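Local coordinates for protein glutathione S-transferase 5 (Caenorhabditis elegans, PDB 1ZL9) that conjugates reduced glutathione to a wide range of exogenous and endogenous hydrophobic electrophiles, as a sigma-class glutathione transferase, at residues A104-A110 with L122-F127; F134-L138 with I162-S166. All blocks are in the same frame, centred on the assembly; numbering follows the deposited sequence.

Contact 1 of 2, residues A104-A110 with L122-F127; sequences ARPYFYA and LKKDIF
Two helical segments run nearly antiparallel, 154° between their directions, with axes approaching to 8.4 Å; Ala104 lies level with Phe127 (CA-CA 5.0 Å) and Tyr107 with Leu122 (CA-CA 5.3 Å). Helix 104-110 is kinked at Pro106, and 122-127 contains a wider pi-type turn in which Phe127 N bonds to Leu122 O (3.1 Å). Tyr107, chi1 t, sends its ring across the 122-127 helix: CD1 comes 3.5 Å from Lys123 N and CD2 3.4 Å from Phe127 CB. Phe127, also t, presents one ring face to Tyr107 CE2, the two rings tilted 29° and slid apart (centroids 5.0 Å). Phe108, chi1 m, swings its ring end inward, CE2 to Phe127 CE1 3.4 Å, while Ala104 CB meets the Phe127 ring edge. Leu122 (m,t) puts CD1 3.7 Å from Ala110 CB, and Ile126 CG2 lies 4.4 Å from Pro106 CD. No hydrogen bond crosses. This apolar packing around an aromatic cluster joins the antiparallel first two helices of the all-helical GST C-terminal domain.

Contact 2 of 2, residues F134-L138 with I162-S166; sequences FYGFL and IAQHS
Both segments are regular alpha-helix, with Leu138 N bonded to Phe134 O (3.1 Å) and Ser166 N to Ile162 O (2.9 Å). The segment axes cross at -133° and come no closer than 13.2 Å, so side chains must span the gap; the nearest CA pairs are Leu138-Ile162 (8.9 Å) and Tyr135-Ser166 (9.7 Å). Tyr135, chi1 -90°, extends its ring across, and its OH shares a 2.8 Å hydrogen bond with Ser166 OG, whose chi1 is m. His165, chi1 t, brings ND1 within 3.6 Å of Tyr135 OH. Ile162 (m,m) supplies the apolar half: Leu138 (m,t) sets CD1 3.8 Å from Ile162 CG2, and Phe134, chi1 t, brings CE1 at its ring edge 3.8 Å from Ile162 CD1. The contact is buried within the helical C-terminal domain, where helix 84-112 contributes Tyr100, stacked on Phe134, and Leu93, against Leu138, while Leu182 of helix 180-191 touches Tyr135 and Leu138, so both helices also pack against this junction of helices 119-145 and 157-171.

How the contacts relate
Contact 1 closes before contact 2 opens along the chain, and their centres lie 16 Å apart. Helix 119-145 serves both: its early turns pair with the end of helix 84-112, its middle faces helix 157-171. The former contact is only partly buried; the latter lies deeper, nearer the chain centre. They meet directly where Phe108 CZ packs 3.7 Å from His165 NE2, and Tyr100 of helix 84-112 bridges them further, touching Phe108 and Phe127 as well as Phe134 and His165. Three helices of the C-terminal domain are thereby tied by continuous aromatic packing; the side chain of Phe108 lies about 11 Å from a bound glutathione, that of Phe134 about 10 Å from one.

Contact 1 of 2, residues A104-A110 with L122-F127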
loop_
_atom_site.group_PDB
_atom_site.type_symbol
_atom_site.label_atom_id
_atom_site.label_comp_id
_atom_site.label_asym_id
_atom_site.label_seq_id
_atom_site.Cartn_x
_atom_site.Cartn_y
_atom_site.Cartn_z
ATOM N N ALA A 104 -13.222 -6.162 3.366
ATOM C CA ALA A 104 -14.155 -6.021 4.459
ATOM C C ALA A 104 -14.882 -4.696 4.521
ATOM O O ALA A 104 -15.827 -4.539 5.322
ATOM C CB ALA A 104 -13.458 -6.229 5.782
ATOM N N ARG A 105 -14.444 -3.738 3.723
ATOM C CA ARG A 105 -14.927 -2.380 3.842
ATOM C C ARG A 105 -16.492 -2.225 3.843
ATOM O O ARG A 105 -16.990 -1.376 4.565
ATOM C CB ARG A 105 -14.334 -1.458 2.749
ATOM C CG ARG A 105 -14.658 -0.008 3.042
ATOM C CD ARG A 105 -13.813 1.034 2.313
ATOM N NE ARG A 105 -12.430 1.015 2.809
ATOM C CZ ARG A 105 -11.387 0.610 2.082
ATOM N NH1 ARG A 105 -11.556 0.214 0.822
ATOM N NH2 ARG A 105 -10.176 0.584 2.627
ATOM N N PRO A 106 -17.244 -2.916 2.968
ATOM C CA PRO A 106 -18.726 -2.797 2.945
ATOM C C PRO A 106 -19.365 -3.059 4.336
ATOM O O PRO A 106 -20.282 -2.342 4.725
ATOM C CB PRO A 106 -19.143 -3.832 1.908
ATOM C CG PRO A 106 -17.980 -3.848 0.967
ATOM C CD PRO A 106 -16.778 -3.764 1.863
ATOM N N TYR A 107 -18.863 -4.061 5.039
ATOM C CA TYR A 107 -19.266 -4.382 6.408
ATOM C C TYR A 107 -18.843 -3.317 7.393
ATOM O O TYR A 107 -19.663 -2.833 8.136
ATOM C CB TYR A 107 -18.721 -5.735 6.838
ATOM C CG TYR A 107 -19.048 -6.083 8.227
ATOM C CD1 TYR A 107 -20.370 -6.301 8.642
ATOM C CD2 TYR A 107 -18.049 -6.189 9.167
ATOM C CE1 TYR A 107 -20.647 -6.618 9.955
ATOM C CE2 TYR A 107 -18.322 -6.484 10.456
ATOM C CZ TYR A 107 -19.637 -6.700 10.847
ATOM O OH TYR A 107 -19.870 -7.068 12.139
ATOM N N PHE A 108 -17.587 -2.902 7.357
ATOM C CA PHE A 108 -17.101 -1.904 8.317
ATOM C C PHE A 108 -17.888 -0.590 8.173
ATOM O O PHE A 108 -18.331 0.019 9.167
ATOM C CB PHE A 108 -15.633 -1.648 8.060
ATOM C CG PHE A 108 -14.710 -2.815 8.469
ATOM C CD1 PHE A 108 -13.393 -2.828 8.042
ATOM C CD2 PHE A 108 -15.152 -3.832 9.310
ATOM C CE1 PHE A 108 -12.526 -3.876 8.423
ATOM C CE2 PHE A 108 -14.250 -4.929 9.703
ATOM C CZ PHE A 108 -12.970 -4.924 9.239
ATOM N N TYR A 109 -18.081 -0.192 6.922
ATOM C CA TYR A 109 -18.852 1.002 6.608
ATOM C C TYR A 109 -20.297 0.958 7.055
ATOM O O TYR A 109 -20.866 1.996 7.453
ATOM C CB TYR A 109 -18.816 1.234 5.121
ATOM C CG TYR A 109 -17.747 2.163 4.747
ATOM C CD1 TYR A 109 -16.475 2.027 5.241
ATOM C CD2 TYR A 109 -18.000 3.186 3.837
ATOM C CE1 TYR A 109 -15.459 2.905 4.877
ATOM C CE2 TYR A 109 -16.999 4.070 3.466
ATOM C CZ TYR A 109 -15.748 3.929 4.001
ATOM O OH TYR A 109 -14.778 4.814 3.620
ATOM N N ALA A 110 -20.903 -0.220 6.978
ATOM C CA ALA A 110 -22.284 -0.353 7.416
ATOM C C ALA A 110 -22.389 -0.232 8.933
ATOM O O ALA A 110 -23.295 0.411 9.446
ATOM C CB ALA A 110 -22.904 -1.658 6.932
ATOM N N LEU A 122 -24.076 -8.630 5.631
ATOM C CA LEU A 122 -22.724 -8.255 5.298
ATOM C C LEU A 122 -21.747 -8.943 6.209
ATOM O O LEU A 122 -20.703 -9.353 5.729
ATOM C CB LEU A 122 -22.505 -6.756 5.396
ATOM C CG LEU A 122 -23.234 -5.983 4.317
ATOM C CD1 LEU A 122 -23.303 -4.530 4.692
ATOM C CD2 LEU A 122 -22.615 -6.143 2.959
ATOM N N LYS A 123 -22.071 -9.112 7.487
ATOM C CA LYS A 123 -21.130 -9.789 8.380
ATOM C C LYS A 123 -20.793 -11.200 7.816
ATOM O O LYS A 123 -19.632 -11.607 7.733
ATOM C CB LYS A 123 -21.701 -9.933 9.757
ATOM C CG LYS A 123 -20.702 -10.444 10.807
ATOM C CD LYS A 123 -21.276 -10.537 12.200
ATOM C CE LYS A 123 -20.333 -11.334 13.117
ATOM N NZ LYS A 123 -20.836 -11.450 14.562
ATOM N N LYS A 124 -21.820 -11.966 7.429
ATOM C CA LYS A 124 -21.582 -13.352 7.070
ATOM C C LYS A 124 -21.160 -13.545 5.612
ATOM O O LYS A 124 -20.360 -14.405 5.272
ATOM C CB LYS A 124 -22.817 -14.190 7.425
ATOM C CG LYS A 124 -23.988 -14.016 6.485
ATOM C CD LYS A 124 -25.244 -14.794 7.006
ATOM C CE LYS A 124 -26.382 -14.688 5.981
ATOM N NZ LYS A 124 -25.996 -15.359 4.750
ATOM N N ASP A 125 -21.696 -12.736 4.729
ATOM C CA ASP A 125 -21.400 -12.867 3.318
ATOM C C ASP A 125 -20.096 -12.192 2.906
ATOM O O ASP A 125 -19.476 -12.580 1.929
ATOM C CB ASP A 125 -22.533 -12.213 2.517
ATOM C CG ASP A 125 -23.833 -13.032 2.550
ATOM O OD1 ASP A 125 -23.849 -14.148 3.123
ATOM O OD2 ASP A 125 -24.847 -12.614 2.001
ATOM N N ILE A 126 -19.726 -11.110 3.574
ATOM C CA ILE A 126 -18.530 -10.362 3.145
ATOM C C ILE A 126 -17.400 -10.388 4.189
ATOM O O ILE A 126 -16.239 -10.682 3.894
ATOM C CB ILE A 126 -18.921 -8.859 2.839
ATOM C CG1 ILE A 126 -19.857 -8.722 1.614
ATOM C CG2 ILE A 126 -17.685 -8.024 2.601
ATOM C CD1 ILE A 126 -19.424 -9.399 0.364
ATOM N N PHE A 127 -17.731 -10.026 5.415
ATOM C CA PHE A 127 -16.682 -9.834 6.394
ATOM C C PHE A 127 -16.048 -11.180 6.786
ATOM O O PHE A 127 -14.865 -11.323 6.713
ATOM C CB PHE A 127 -17.193 -9.089 7.628
ATOM C CG PHE A 127 -16.201 -9.113 8.747
ATOM C CD1 PHE A 127 -15.004 -8.346 8.656
ATOM C CD2 PHE A 127 -16.384 -9.923 9.846
ATOM C CE1 PHE A 127 -14.076 -8.369 9.713
ATOM C CE2 PHE A 127 -15.395 -9.957 10.903
ATOM C CZ PHE A 127 -14.264 -9.215 10.797
#

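Contact 2 of 2, residues F134-L138 with I162-S166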
loop_
_atom_site.group_PDB
_atom_site.type_symbol
_atom_site.label_atom_id
_atom_site.label_comp_id
_atom_site.label_asym_id
_atom_site.label_seq_id
_atom_site.Cartn_x
_atom_site.Cartn_y
_atom_site.Cartn_z
ATOM N N PHE A 134 -7.614 -13.802 5.819
ATOM C CA PHE A 134 -6.495 -12.997 6.179
ATOM C C PHE A 134 -5.887 -13.450 7.487
ATOM O O PHE A 134 -4.694 -13.485 7.602
ATOM C CB PHE A 134 -6.930 -11.497 6.290
ATOM C CG PHE A 134 -5.806 -10.607 6.758
ATOM C CD1 PHE A 134 -5.885 -9.929 7.968
ATOM C CD2 PHE A 134 -4.611 -10.548 6.012
ATOM C CE1 PHE A 134 -4.832 -9.119 8.393
ATOM C CE2 PHE A 134 -3.552 -9.710 6.443
ATOM C CZ PHE A 134 -3.678 -9.052 7.678
ATOM N N TYR A 135 -6.724 -13.810 8.465
ATOM C CA TYR A 135 -6.227 -14.281 9.759
ATOM C C TYR A 135 -5.482 -15.633 9.605
ATOM O O TYR A 135 -4.548 -15.909 10.316
ATOM C CB TYR A 135 -7.339 -14.269 10.809
ATOM C CG TYR A 135 -7.372 -12.923 11.505
ATOM C CD1 TYR A 135 -7.685 -11.746 10.787
ATOM C CD2 TYR A 135 -7.031 -12.803 12.862
ATOM C CE1 TYR A 135 -7.611 -10.464 11.392
ATOM C CE2 TYR A 135 -6.933 -11.562 13.479
ATOM C CZ TYR A 135 -7.238 -10.370 12.755
ATOM O OH TYR A 135 -7.169 -9.132 13.398
ATOM N N GLY A 136 -5.815 -16.414 8.610
ATOM C CA GLY A 136 -5.054 -17.640 8.346
ATOM C C GLY A 136 -3.657 -17.278 7.874
ATOM O O GLY A 136 -2.684 -17.909 8.283
ATOM N N PHE A 137 -3.538 -16.206 7.091
ATOM C CA PHE A 137 -2.218 -15.769 6.708
ATOM C C PHE A 137 -1.433 -15.227 7.943
ATOM O O PHE A 137 -0.218 -15.444 8.051
ATOM C CB PHE A 137 -2.280 -14.696 5.660
ATOM C CG PHE A 137 -2.896 -15.117 4.368
ATOM C CD1 PHE A 137 -3.696 -14.245 3.677
ATOM C CD2 PHE A 137 -2.603 -16.343 3.790
ATOM C CE1 PHE A 137 -4.264 -14.642 2.405
ATOM C CE2 PHE A 137 -3.163 -16.707 2.534
ATOM C CZ PHE A 137 -3.982 -15.849 1.873
ATOM N N LEU A 138 -2.112 -14.530 8.852
ATOM C CA LEU A 138 -1.458 -14.005 10.043
ATOM C C LEU A 138 -0.848 -15.191 10.845
ATOM O O LEU A 138 0.284 -15.133 11.325
ATOM C CB LEU A 138 -2.407 -13.212 10.904
ATOM C CG LEU A 138 -2.813 -11.862 10.278
ATOM C CD1 LEU A 138 -3.888 -11.262 11.256
ATOM C CD2 LEU A 138 -1.671 -10.938 10.203
ATOM N N ILE A 162 -2.019 -4.843 13.770
ATOM C CA ILE A 162 -2.831 -6.043 13.796
ATOM C C ILE A 162 -3.387 -6.279 15.204
ATOM O O ILE A 162 -4.527 -6.655 15.378
ATOM C CB ILE A 162 -1.984 -7.263 13.300
ATOM C CG1 ILE A 162 -1.646 -7.147 11.777
ATOM C CG2 ILE A 162 -2.658 -8.540 13.599
ATOM C CD1 ILE A 162 -2.840 -6.985 10.860
ATOM N N ALA A 163 -2.560 -6.115 16.231
ATOM C CA ALA A 163 -3.058 -6.224 17.596
ATOM C C ALA A 163 -4.184 -5.277 17.904
ATOM O O ALA A 163 -5.144 -5.653 18.557
ATOM C CB ALA A 163 -1.960 -6.021 18.637
ATOM N N GLN A 164 -4.128 -4.071 17.373
ATOM C CA GLN A 164 -5.192 -3.104 17.648
ATOM C C GLN A 164 -6.510 -3.505 16.910
ATOM O O GLN A 164 -7.610 -3.399 17.451
ATOM C CB GLN A 164 -4.749 -1.713 17.189
ATOM C CG GLN A 164 -5.790 -0.623 17.553
ATOM C CD GLN A 164 -6.196 -0.604 19.020
ATOM O OE1 GLN A 164 -7.361 -0.917 19.388
ATOM N NE2 GLN A 164 -5.255 -0.281 19.864
ATOM N N HIS A 165 -6.368 -4.024 15.712
ATOM C CA HIS A 165 -7.548 -4.536 14.938
ATOM C C HIS A 165 -8.188 -5.734 15.673
ATOM O O HIS A 165 -9.379 -5.762 15.944
ATOM C CB HIS A 165 -7.147 -4.906 13.495
ATOM C CG HIS A 165 -8.312 -5.347 12.643
ATOM N ND1 HIS A 165 -9.264 -6.211 13.094
ATOM C CD2 HIS A 165 -8.712 -5.010 11.403
ATOM C CE1 HIS A 165 -10.162 -6.438 12.151
ATOM N NE2 HIS A 165 -9.859 -5.722 11.124
ATOM N N SER A 166 -7.350 -6.692 16.084
ATOM C CA SER A 166 -7.798 -7.824 16.843
ATOM C C SER A 166 -8.486 -7.437 18.163
ATOM O O SER A 166 -9.487 -8.013 18.474
ATOM C CB SER A 166 -6.675 -8.805 17.122
ATOM O OG SER A 166 -6.129 -9.345 15.940
#